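Local coordinates for protein TRAP-T family transporter, DctP (Periplasmic binding) subunit (Sulfitobacter sp. NAS-14.1, PDB 4PF8) that binds beta-D-galacturonate and, as the solute-binding subunit of a TRAP transporter, probably hands it over to the membrane components, at residues 101-106 with 169-174; 143-148 with 229-234; 207-212 with 271-276. All coordinates share one frame; numbering follows the deposited sequence. Where two conformers were deposited one is given.

In the fold
All three contacts reach the galacturonate site, from different parts of the fold. Contact 2 is the most central. It holds the two chain segments where the larger beta sheets join, and it is the one built on backbone hydrogen bonds and bridging waters. Contact 1 touches it on one side, through F106 and H229 and through M169 on R146. It is buried and mostly apolar, a loop against a helix start. Contact 3 touches contact 2 on another side, through N208 and A143. It packs helix on helix and lies farther from the centre, with the partly exposed, charged R272 and E273. Contacts 1 and 3 do not touch; the ligand is common to both.

Contact 1. Residues 101-106 with 169-174; sequences VVSLPF and MNNDLF. With GTR (beta-D-galactopyranuronic acid), chain D.
S103 lies against the far end of the F174 ring. Its OG comes obliquely to F174 CZ, at 3.4 Å, and its CB sits beside the same end of the ring. The S103 OG is anti to its own carbonyl carbon (chi1 -73°), which turns the hydroxyl toward this ring. In the conformer given, L173 adds an apolar touch, with CD1 3.9 Å from S103 CB. L104 starts out away from the helix, but its CD2 swings back to meet L173 CD2 at 4.0 Å in that same conformer. The two leucines cross obliquely, and helix 301-310 packs on both, through Y304 on L104 and V303 on L173.

N171 is the N-cap of helix 172-179. Its OD1 accepts from L173 N at 3.0 Å, with the donor tilted 31° from the carbonyl plane. The side chain leaves with CG anti to the backbone N (chi1 -173°), and this brings OD1 back over the first turn. The other end, ND2, donates to G90 O and N100 OD1 and only packs near S103. With an alanine here, L173 N is likely to lose its cap and G90 O this donor, weakening the tie between the helix start and helix 89-92.

Two residues before the cap, the selenomethionine M169 faces the sugar, with SE 3.3 Å from GTR O4. The residues leading into the helix thus line the pocket. Between the two segments the hold is mainly van der Waals packing, and S103 O is buried in it with no polar partner. The polar grip on the helix start runs through the N171 amide, both ends of which are used.

Contact 2. Residues 143-148 with 229-234; sequences AGARSF and HLIIPE. With GTR (beta-D-galactopyranuronic acid), chain D.
R146 and L230 meet where two roughly antiparallel segments pass from one beta sheet of the protein to the other, a crossing of the kind found in the hinge of two-domain binding proteins. R146 N donates to L230 O at 2.8 Å, nearly straight. H229 N donates to R146 O at 3.0 Å, with a more bent geometry. Farther along, water takes over. Water 2 accepts from I232 N at 2.9 Å and donates to G144 O. Water 1 links A143 N to G144 O and reaches I232 O weakly.

The H229 ring is sandwiched. R146 O stands over the centre of one face, and the F148 ring covers the other. The two rings are oblique, with planes at 32° and centroids 4.4 Å apart. H229 CG sits between the backbone N and the carbonyl carbon (chi1 50°), and this turns the ring back over the neighbouring strand. Its ND1 pairs with T227 OG1 and its NE2 with E206.

The R146 chain runs over L230 CB and I232 CD1, then bends at chi3 (69°) and presents its guanidinium edge to the sugar. NH2 gives a straight bond to GTR O6A at 2.9 Å. NH1 donates to GTR O5 at 3.0 Å. At the far end of the sugar, GTR O2 donates to E234 OE2 at 2.5 Å, so short that the exact length is doubtful.

E206 bridges R146 NE and H229 NE2, and so positions the arginine from behind. Its acid probably steadies the guanidinium charge, while R167 NH1 also bonds the ligand. R146 thus probably helps to recognise the acid end and the ring oxygen, and E234 a hydroxyl.

Contact 3. Residues 207-212 with 271-276; sequences NNPPSY and EREAAS. With GTR (beta-D-galactopyranuronic acid), chain D.
P210 lays its ring over the aliphatic part of R272. P210 CB is 4.0 Å from R272 CG, and the two side chains slide past each other in opposite directions. The bend of R272 at chi2 (57°) carries its guanidinium round to S276, one turn on. R272 NE donates to S276 OG at 3.0 Å, close to the guanidinium plane. E213 joins both of them, by a salt bridge to R272 NH1 and a hydrogen bond with S276 OG. The same S276 OG lies 3.3 Å from P210 CA, so the hydroxyl is pressed against the proline backbone while its polar needs are met elsewhere.

E273 reaches slantwise across the two prolines. Its chain bends at chi2, and OE2 comes to 3.4 Å from P209 CD, with P210 CD a little farther off. Across the contact the nearest atoms to the carboxylate are proline carbons, with no hydrogen bond between them.

N208 caps the helix that these prolines begin. Its CG lies between the backbone N and the carbonyl carbon (chi1 57°), which folds the amide back over the first turn. OD1 then accepts from S211 N at 2.9 Å, nearly along the C=O axis. Its ND2 donates to A143 O. N207, just before the cap, holds the ligand by both ends of its amide. ND2 donates to GTR O5 at 3.0 Å, and OD1 accepts from GTR O1 at 2.6 Å. The backbone N of N208 also donates to N207 OD1, in its carbonyl plane, and so helps to fix the amide's rotation.

Asparagine is a common N-cap, and proline is well accepted in the first turn of a helix. Here that start forms one wall of the galacturonate pocket and rests on the long helix 248-282.

Contact 1. Residues 101-106 with 169-174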
loop_
_atom_site.group_PDB
_atom_site.type_symbol
_atom_site.label_atom_id
_atom_site.label_comp_id
_atom_site.label_asym_id
_atom_site.label_seq_id
_atom_site.Cartn_x
_atom_site.Cartn_y
_atom_site.Cartn_z
ATOM N N VAL A 101 -11.199 -4.129 -3.902
ATOM C CA VAL A 101 -10.921 -4.604 -5.256
ATOM C C VAL A 101 -9.448 -4.500 -5.664
ATOM O O VAL A 101 -8.979 -5.294 -6.463
ATOM C CB VAL A 101 -11.800 -3.882 -6.304
ATOM C CG1 VAL A 101 -13.275 -4.104 -6.000
ATOM C CG2 VAL A 101 -11.466 -2.389 -6.365
ATOM N N VAL A 102 -8.713 -3.524 -5.140
ATOM C CA VAL A 102 -7.298 -3.372 -5.501
ATOM C C VAL A 102 -6.391 -4.296 -4.705
ATOM O O VAL A 102 -5.210 -4.437 -5.023
ATOM C CB VAL A 102 -6.777 -1.917 -5.350
ATOM C CG1 VAL A 102 -7.634 -0.985 -6.156
ATOM C CG2 VAL A 102 -6.711 -1.508 -3.864
ATOM N N SER A 103 -6.944 -4.947 -3.691
ATOM C CA SER A 103 -6.200 -5.916 -2.888
ATOM C C SER A 103 -6.378 -7.358 -3.360
ATOM O O SER A 103 -5.926 -8.299 -2.709
ATOM C CB SER A 103 -6.602 -5.806 -1.428
ATOM O OG SER A 103 -6.059 -4.628 -0.886
ATOM N N LEU A 104 -7.052 -7.532 -4.491
ATOM C CA LEU A 104 -7.190 -8.866 -5.056
ATOM C C LEU A 104 -5.888 -9.235 -5.751
ATOM O O LEU A 104 -5.304 -8.420 -6.427
ATOM C CB LEU A 104 -8.365 -8.883 -6.037
ATOM C CG LEU A 104 -9.740 -8.822 -5.363
ATOM C CD1 LEU A 104 -10.810 -8.526 -6.386
ATOM C CD2 LEU A 104 -10.058 -10.135 -4.645
ATOM N N PRO A 105 -5.423 -10.477 -5.567
ATOM C CA PRO A 105 -4.127 -10.836 -6.133
ATOM C C PRO A 105 -4.174 -10.824 -7.661
ATOM O O PRO A 105 -5.137 -11.287 -8.261
ATOM C CB PRO A 105 -3.871 -12.262 -5.609
ATOM C CG PRO A 105 -5.126 -12.713 -4.971
ATOM C CD PRO A 105 -5.999 -11.502 -4.698
ATOM N N PHE A 106 -3.131 -10.264 -8.253
ATOM C CA PHE A 106 -2.963 -10.202 -9.700
ATOM C C PHE A 106 -4.086 -9.456 -10.416
ATOM O O PHE A 106 -4.301 -9.664 -11.607
ATOM C CB PHE A 106 -2.806 -11.618 -10.281
ATOM C CG PHE A 106 -1.648 -12.387 -9.712
ATOM C CD1 PHE A 106 -0.346 -12.070 -10.046
ATOM C CD2 PHE A 106 -1.867 -13.427 -8.821
ATOM C CE1 PHE A 106 0.737 -12.794 -9.535
ATOM C CE2 PHE A 106 -0.800 -14.130 -8.311
ATOM C CZ PHE A 106 0.504 -13.810 -8.670
HETATM N N MSE A 169 -0.970 -7.852 6.098
HETATM C CA MSE A 169 -1.646 -6.622 6.519
HETATM C C MSE A 169 -3.046 -6.927 7.026
HETATM O O MSE A 169 -3.568 -8.029 6.866
HETATM C CB MSE A 169 -1.805 -5.666 5.330
HETATM C CG MSE A 169 -0.577 -5.043 4.865
HETATM SE SE MSE A 169 -1.030 -3.665 3.559
HETATM C CE MSE A 169 -1.110 -4.696 1.921
ATOM N N ASN A 170 -3.669 -5.908 7.609
ATOM C CA ASN A 170 -5.022 -6.040 8.150
ATOM C C ASN A 170 -6.116 -5.932 7.087
ATOM O O ASN A 170 -6.821 -4.927 6.974
ATOM C CB ASN A 170 -5.220 -4.987 9.246
ATOM C CG ASN A 170 -4.235 -5.150 10.381
ATOM O OD1 ASN A 170 -3.261 -4.404 10.495
ATOM N ND2 ASN A 170 -4.464 -6.150 11.216
ATOM N N ASN A 171 -6.250 -6.989 6.292
ATOM C CA ASN A 171 -7.377 -7.156 5.384
ATOM C C ASN A 171 -7.603 -8.659 5.280
ATOM O O ASN A 171 -6.674 -9.401 4.988
ATOM C CB ASN A 171 -7.059 -6.537 4.010
ATOM C CG ASN A 171 -8.245 -6.517 3.078
ATOM O OD1 ASN A 171 -9.061 -7.436 3.067
ATOM N ND2 ASN A 171 -8.359 -5.450 2.286
ATOM N N ASP A 172 -8.839 -9.110 5.518
ATOM C CA ASP A 172 -9.177 -10.536 5.458
ATOM C C ASP A 172 -8.844 -11.199 4.125
ATOM O O ASP A 172 -8.617 -12.409 4.076
ATOM C CB ASP A 172 -10.669 -10.733 5.736
ATOM C CG ASP A 172 -11.071 -10.224 7.099
ATOM O OD1 ASP A 172 -10.245 -10.355 8.028
ATOM O OD2 ASP A 172 -12.198 -9.691 7.244
ATOM N N LEU A 173 -8.852 -10.422 3.043
ATOM C CA LEU A 173 -8.458 -10.932 1.734
ATOM C C LEU A 173 -7.069 -11.557 1.773
ATOM O O LEU A 173 -6.828 -12.555 1.106
ATOM C CB LEU A 173 -8.477 -9.829 0.664
ATOM C CG LEU A 173 -9.806 -9.464 0.013
ATOM C CD1 LEU A 173 -9.580 -8.299 -0.939
ATOM C CD2 LEU A 173 -10.422 -10.638 -0.724
ATOM N N PHE A 174 -6.152 -10.961 2.532
ATOM C CA PHE A 174 -4.780 -11.449 2.595
ATOM C C PHE A 174 -4.649 -12.742 3.390
ATOM O O PHE A 174 -3.785 -13.577 3.096
ATOM C CB PHE A 174 -3.840 -10.366 3.148
ATOM C CG PHE A 174 -3.916 -9.076 2.369
ATOM C CD1 PHE A 174 -3.987 -9.080 0.982
ATOM C CD2 PHE A 174 -3.962 -7.869 3.015
ATOM C CE1 PHE A 174 -4.077 -7.896 0.282
ATOM C CE2 PHE A 174 -4.080 -6.697 2.300
ATOM C CZ PHE A 174 -4.114 -6.718 0.946
HETATM C C1 GTR D . 3.892 -0.987 2.440
HETATM C C2 GTR D . 2.927 0.150 2.391
HETATM C C3 GTR D . 2.615 0.543 3.824
HETATM C C4 GTR D . 2.005 -0.620 4.595
HETATM C C5 GTR D . 3.015 -1.759 4.506
HETATM C C6 GTR D . 2.461 -3.015 5.168
HETATM O O1 GTR D . 4.187 -1.459 1.088
HETATM O O2 GTR D . 3.581 1.255 1.711
HETATM O O3 GTR D . 1.607 1.576 3.756
HETATM O O4 GTR D . 0.779 -0.991 3.941
HETATM O O5 GTR D . 3.347 -2.066 3.136
HETATM O O6A GTR D . 2.828 -4.106 4.655
HETATM O O6B GTR D . 1.812 -2.902 6.233
#

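Contact 2. Residues 143-148 with 229-234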
loop_
_atom_site.group_PDB
_atom_site.type_symbol
_atom_site.label_atom_id
_atom_site.label_comp_id
_atom_site.label_asym_id
_atom_site.label_seq_id
_atom_site.Cartn_x
_atom_site.Cartn_y
_atom_site.Cartn_z
ATOM N N ALA A 143 3.345 2.057 -5.028
ATOM C CA ALA A 143 3.979 1.163 -4.068
ATOM C C ALA A 143 4.427 -0.123 -4.760
ATOM O O ALA A 143 4.592 -1.170 -4.121
ATOM C CB ALA A 143 3.061 0.856 -2.911
ATOM N N GLY A 144 4.651 -0.024 -6.061
ATOM C CA GLY A 144 5.178 -1.153 -6.795
ATOM C C GLY A 144 4.356 -2.402 -6.593
ATOM O O GLY A 144 3.155 -2.336 -6.466
ATOM N N ALA A 145 5.025 -3.557 -6.635
ATOM C CA ALA A 145 4.370 -4.860 -6.460
ATOM C C ALA A 145 4.958 -5.546 -5.243
ATOM O O ALA A 145 6.124 -5.372 -4.933
ATOM C CB ALA A 145 4.586 -5.740 -7.688
ATOM N N ARG A 146 4.141 -6.320 -4.538
ATOM C CA ARG A 146 4.557 -7.016 -3.335
ATOM C C ARG A 146 4.973 -8.441 -3.648
ATOM O O ARG A 146 4.303 -9.111 -4.424
ATOM C CB ARG A 146 3.423 -7.014 -2.318
ATOM C CG ARG A 146 2.956 -5.615 -1.954
ATOM C CD ARG A 146 1.687 -5.629 -1.092
ATOM N NE ARG A 146 1.873 -6.138 0.260
ATOM C CZ ARG A 146 2.137 -5.390 1.338
ATOM N NH1 ARG A 146 2.284 -4.081 1.235
ATOM N NH2 ARG A 146 2.237 -5.944 2.529
ATOM N N SER A 147 6.075 -8.879 -3.037
ATOM C CA SER A 147 6.618 -10.224 -3.238
ATOM C C SER A 147 6.991 -10.833 -1.896
ATOM O O SER A 147 7.267 -10.114 -0.931
ATOM C CB SER A 147 7.856 -10.181 -4.130
ATOM O OG SER A 147 7.496 -9.800 -5.448
ATOM N N PHE A 148 7.001 -12.162 -1.830
ATOM C CA PHE A 148 7.308 -12.849 -0.577
ATOM C C PHE A 148 8.764 -12.777 -0.186
ATOM O O PHE A 148 9.646 -12.937 -1.030
ATOM C CB PHE A 148 6.911 -14.330 -0.666
ATOM C CG PHE A 148 5.428 -14.556 -0.633
ATOM C CD1 PHE A 148 4.710 -14.354 0.524
ATOM C CD2 PHE A 148 4.750 -14.965 -1.771
ATOM C CE1 PHE A 148 3.334 -14.541 0.556
ATOM C CE2 PHE A 148 3.391 -15.159 -1.749
ATOM C CZ PHE A 148 2.675 -14.949 -0.587
ATOM N N HIS A 229 2.610 -10.531 -6.440
ATOM C CA HIS A 229 1.258 -11.068 -6.403
ATOM C C HIS A 229 0.214 -10.002 -6.069
ATOM O O HIS A 229 -0.978 -10.246 -6.230
ATOM C CB HIS A 229 1.199 -12.191 -5.375
ATOM C CG HIS A 229 1.770 -11.802 -4.055
ATOM N ND1 HIS A 229 3.042 -12.147 -3.664
ATOM C CD2 HIS A 229 1.259 -11.052 -3.049
ATOM C CE1 HIS A 229 3.289 -11.643 -2.468
ATOM N NE2 HIS A 229 2.228 -10.950 -2.085
ATOM N N LEU A 230 0.661 -8.827 -5.616
ATOM C CA LEU A 230 -0.268 -7.750 -5.290
ATOM C C LEU A 230 0.369 -6.454 -5.777
ATOM O O LEU A 230 1.591 -6.278 -5.684
ATOM C CB LEU A 230 -0.520 -7.616 -3.785
ATOM C CG LEU A 230 -1.425 -8.668 -3.135
ATOM C CD1 LEU A 230 -1.185 -8.651 -1.634
ATOM C CD2 LEU A 230 -2.854 -8.354 -3.492
ATOM N N ILE A 231 -0.471 -5.574 -6.293
ATOM C CA ILE A 231 -0.070 -4.214 -6.660
ATOM C C ILE A 231 -1.123 -3.338 -6.002
ATOM O O ILE A 231 -2.278 -3.305 -6.448
ATOM C CB ILE A 231 -0.069 -4.000 -8.166
ATOM C CG1 ILE A 231 1.060 -4.820 -8.824
ATOM C CG2 ILE A 231 0.042 -2.527 -8.517
ATOM C CD1 ILE A 231 0.929 -4.938 -10.346
ATOM N N ILE A 232 -0.728 -2.663 -4.933
ATOM C CA ILE A 232 -1.683 -1.969 -4.079
ATOM C C ILE A 232 -1.375 -0.480 -4.096
ATOM O O ILE A 232 -0.364 -0.057 -3.569
ATOM C CB ILE A 232 -1.699 -2.527 -2.641
ATOM C CG1 ILE A 232 -2.017 -4.030 -2.681
ATOM C CG2 ILE A 232 -2.736 -1.817 -1.804
ATOM C CD1 ILE A 232 -2.191 -4.631 -1.379
ATOM N N PRO A 233 -2.241 0.302 -4.746
ATOM C CA PRO A 233 -1.999 1.750 -4.777
ATOM C C PRO A 233 -2.111 2.361 -3.408
ATOM O O PRO A 233 -2.739 1.769 -2.534
ATOM C CB PRO A 233 -3.136 2.288 -5.650
ATOM C CG PRO A 233 -3.734 1.087 -6.317
ATOM C CD PRO A 233 -3.498 -0.054 -5.411
ATOM N N GLU A 234 -1.501 3.531 -3.228
ATOM C CA GLU A 234 -1.623 4.269 -1.988
ATOM C C GLU A 234 -2.264 5.589 -2.313
ATOM O O GLU A 234 -2.191 6.059 -3.454
ATOM C CB GLU A 234 -0.260 4.446 -1.343
ATOM C CG GLU A 234 0.429 3.112 -1.308
ATOM C CD GLU A 234 1.515 2.995 -0.295
ATOM O OE1 GLU A 234 2.193 4.004 -0.008
ATOM O OE2 GLU A 234 1.698 1.857 0.215
HETATM C C1 GTR D . 3.892 -0.987 2.440
HETATM C C2 GTR D . 2.927 0.150 2.391
HETATM C C3 GTR D . 2.615 0.543 3.824
HETATM C C4 GTR D . 2.005 -0.620 4.595
HETATM C C5 GTR D . 3.015 -1.759 4.506
HETATM C C6 GTR D . 2.461 -3.015 5.168
HETATM O O1 GTR D . 4.187 -1.459 1.088
HETATM O O2 GTR D . 3.581 1.255 1.711
HETATM O O3 GTR D . 1.607 1.576 3.756
HETATM O O4 GTR D . 0.779 -0.991 3.941
HETATM O O5 GTR D . 3.347 -2.066 3.136
HETATM O O6A GTR D . 2.828 -4.106 4.655
HETATM O O6B GTR D . 1.812 -2.902 6.233
HETATM O O HOH W 1 1.492 0.048 -5.929
HETATM O O HOH W 2 1.947 -2.831 -3.782
#

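Contact 3. Residues 207-212 with 271-276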
loop_
_atom_site.group_PDB
_atom_site.type_symbol
_atom_site.label_atom_id
_atom_site.label_comp_id
_atom_site.label_asym_id
_atom_site.label_seq_id
_atom_site.Cartn_x
_atom_site.Cartn_y
_atom_site.Cartn_z
ATOM N N ASN A 207 6.150 -7.830 0.527
ATOM C CA ASN A 207 6.200 -6.400 0.305
ATOM C C ASN A 207 7.034 -6.053 -0.903
ATOM O O ASN A 207 7.668 -6.918 -1.494
ATOM C CB ASN A 207 6.698 -5.653 1.540
ATOM C CG ASN A 207 5.863 -4.442 1.826
ATOM O OD1 ASN A 207 5.683 -3.596 0.940
ATOM N ND2 ASN A 207 5.309 -4.356 3.045
ATOM N N ASN A 208 7.005 -4.774 -1.270
ATOM C CA ASN A 208 7.812 -4.248 -2.358
ATOM C C ASN A 208 9.259 -4.066 -1.896
ATOM O O ASN A 208 9.583 -4.204 -0.705
ATOM C CB ASN A 208 7.194 -2.929 -2.870
ATOM C CG ASN A 208 7.048 -1.880 -1.759
ATOM O OD1 ASN A 208 7.979 -1.660 -0.991
ATOM N ND2 ASN A 208 5.891 -1.209 -1.698
ATOM N N PRO A 209 10.168 -3.842 -2.857
ATOM C CA PRO A 209 11.573 -3.859 -2.448
ATOM C C PRO A 209 11.951 -2.711 -1.495
ATOM O O PRO A 209 12.662 -2.947 -0.518
ATOM C CB PRO A 209 12.322 -3.811 -3.792
ATOM C CG PRO A 209 11.350 -4.474 -4.752
ATOM C CD PRO A 209 10.006 -3.978 -4.314
ATOM N N PRO A 210 11.442 -1.495 -1.717
ATOM C CA PRO A 210 11.815 -0.452 -0.751
ATOM C C PRO A 210 11.330 -0.696 0.689
ATOM O O PRO A 210 12.013 -0.341 1.650
ATOM C CB PRO A 210 11.173 0.802 -1.350
ATOM C CG PRO A 210 11.163 0.526 -2.840
ATOM C CD PRO A 210 10.756 -0.926 -2.891
ATOM N N SER A 211 10.165 -1.294 0.839
ATOM C CA SER A 211 9.668 -1.632 2.183
ATOM C C SER A 211 10.506 -2.720 2.830
ATOM O O SER A 211 10.859 -2.630 3.980
ATOM C CB SER A 211 8.206 -2.079 2.128
ATOM O OG SER A 211 7.326 -0.981 1.912
ATOM N N TYR A 212 10.796 -3.762 2.063
ATOM C CA TYR A 212 11.612 -4.899 2.520
ATOM C C TYR A 212 12.999 -4.439 2.950
ATOM O O TYR A 212 13.550 -4.927 3.943
ATOM C CB TYR A 212 11.664 -5.898 1.358
ATOM C CG TYR A 212 12.556 -7.098 1.486
ATOM C CD1 TYR A 212 12.475 -7.960 2.561
ATOM C CD2 TYR A 212 13.423 -7.427 0.451
ATOM C CE1 TYR A 212 13.276 -9.072 2.630
ATOM C CE2 TYR A 212 14.231 -8.538 0.516
ATOM C CZ TYR A 212 14.132 -9.362 1.575
ATOM O OH TYR A 212 14.959 -10.464 1.598
ATOM N N GLU A 271 13.265 5.284 -9.024
ATOM C CA GLU A 271 14.659 5.364 -8.610
ATOM C C GLU A 271 14.916 4.512 -7.354
ATOM O O GLU A 271 15.874 3.725 -7.304
ATOM C CB GLU A 271 14.969 6.845 -8.399
ATOM C CG GLU A 271 16.028 7.286 -7.437
ATOM C CD GLU A 271 16.012 8.823 -7.342
ATOM O OE1 GLU A 271 16.046 9.398 -6.227
ATOM O OE2 GLU A 271 15.916 9.457 -8.416
ATOM N N ARG A 272 14.047 4.634 -6.351
ATOM C CA ARG A 272 14.203 3.885 -5.119
ATOM C C ARG A 272 14.008 2.381 -5.256
ATOM O O ARG A 272 14.702 1.605 -4.596
ATOM C CB ARG A 272 13.237 4.432 -4.038
ATOM C CG ARG A 272 13.389 3.799 -2.674
ATOM C CD ARG A 272 14.792 3.939 -2.142
ATOM N NE ARG A 272 14.934 3.245 -0.874
ATOM C CZ ARG A 272 14.797 3.819 0.317
ATOM N NH1 ARG A 272 14.918 3.077 1.410
ATOM N NH2 ARG A 272 14.507 5.106 0.417
ATOM N N GLU A 273 13.086 1.955 -6.096
ATOM C CA GLU A 273 12.889 0.524 -6.292
ATOM C C GLU A 273 14.175 -0.165 -6.740
ATOM O O GLU A 273 14.585 -1.176 -6.155
ATOM C CB GLU A 273 11.730 0.271 -7.256
ATOM C CG GLU A 273 11.131 -1.136 -7.149
ATOM C CD GLU A 273 9.603 -1.121 -7.234
ATOM O OE1 GLU A 273 9.069 -0.808 -8.303
ATOM O OE2 GLU A 273 8.930 -1.423 -6.228
ATOM N N ALA A 274 14.861 0.424 -7.723
ATOM C CA ALA A 274 16.136 -0.109 -8.177
ATOM C C ALA A 274 17.218 -0.007 -7.106
ATOM O O ALA A 274 17.996 -0.945 -6.917
ATOM C CB ALA A 274 16.579 0.605 -9.458
ATOM N N ALA A 275 17.272 1.124 -6.409
ATOM C CA ALA A 275 18.299 1.341 -5.397
ATOM C C ALA A 275 18.137 0.331 -4.256
ATOM O O ALA A 275 19.121 -0.217 -3.751
ATOM C CB ALA A 275 18.224 2.751 -4.868
ATOM N N SER A 276 16.897 0.066 -3.880
ATOM C CA SER A 276 16.640 -0.904 -2.817
ATOM C C SER A 276 17.002 -2.317 -3.285
ATOM O O SER A 276 17.602 -3.078 -2.525
ATOM C CB SER A 276 15.182 -0.855 -2.357
ATOM O OG SER A 276 14.964 0.301 -1.584
HETATM C C1 GTR D . 3.892 -0.987 2.440
HETATM C C2 GTR D . 2.927 0.150 2.391
HETATM C C3 GTR D . 2.615 0.543 3.824
HETATM C C4 GTR D . 2.005 -0.620 4.595
HETATM C C5 GTR D . 3.015 -1.759 4.506
HETATM C C6 GTR D . 2.461 -3.015 5.168
HETATM O O1 GTR D . 4.187 -1.459 1.088
HETATM O O2 GTR D . 3.581 1.255 1.711
HETATM O O3 GTR D . 1.607 1.576 3.756
HETATM O O4 GTR D . 0.779 -0.991 3.941
HETATM O O5 GTR D . 3.347 -2.066 3.136
HETATM O O6A GTR D . 2.828 -4.106 4.655
HETATM O O6B GTR D . 1.812 -2.902 6.233
#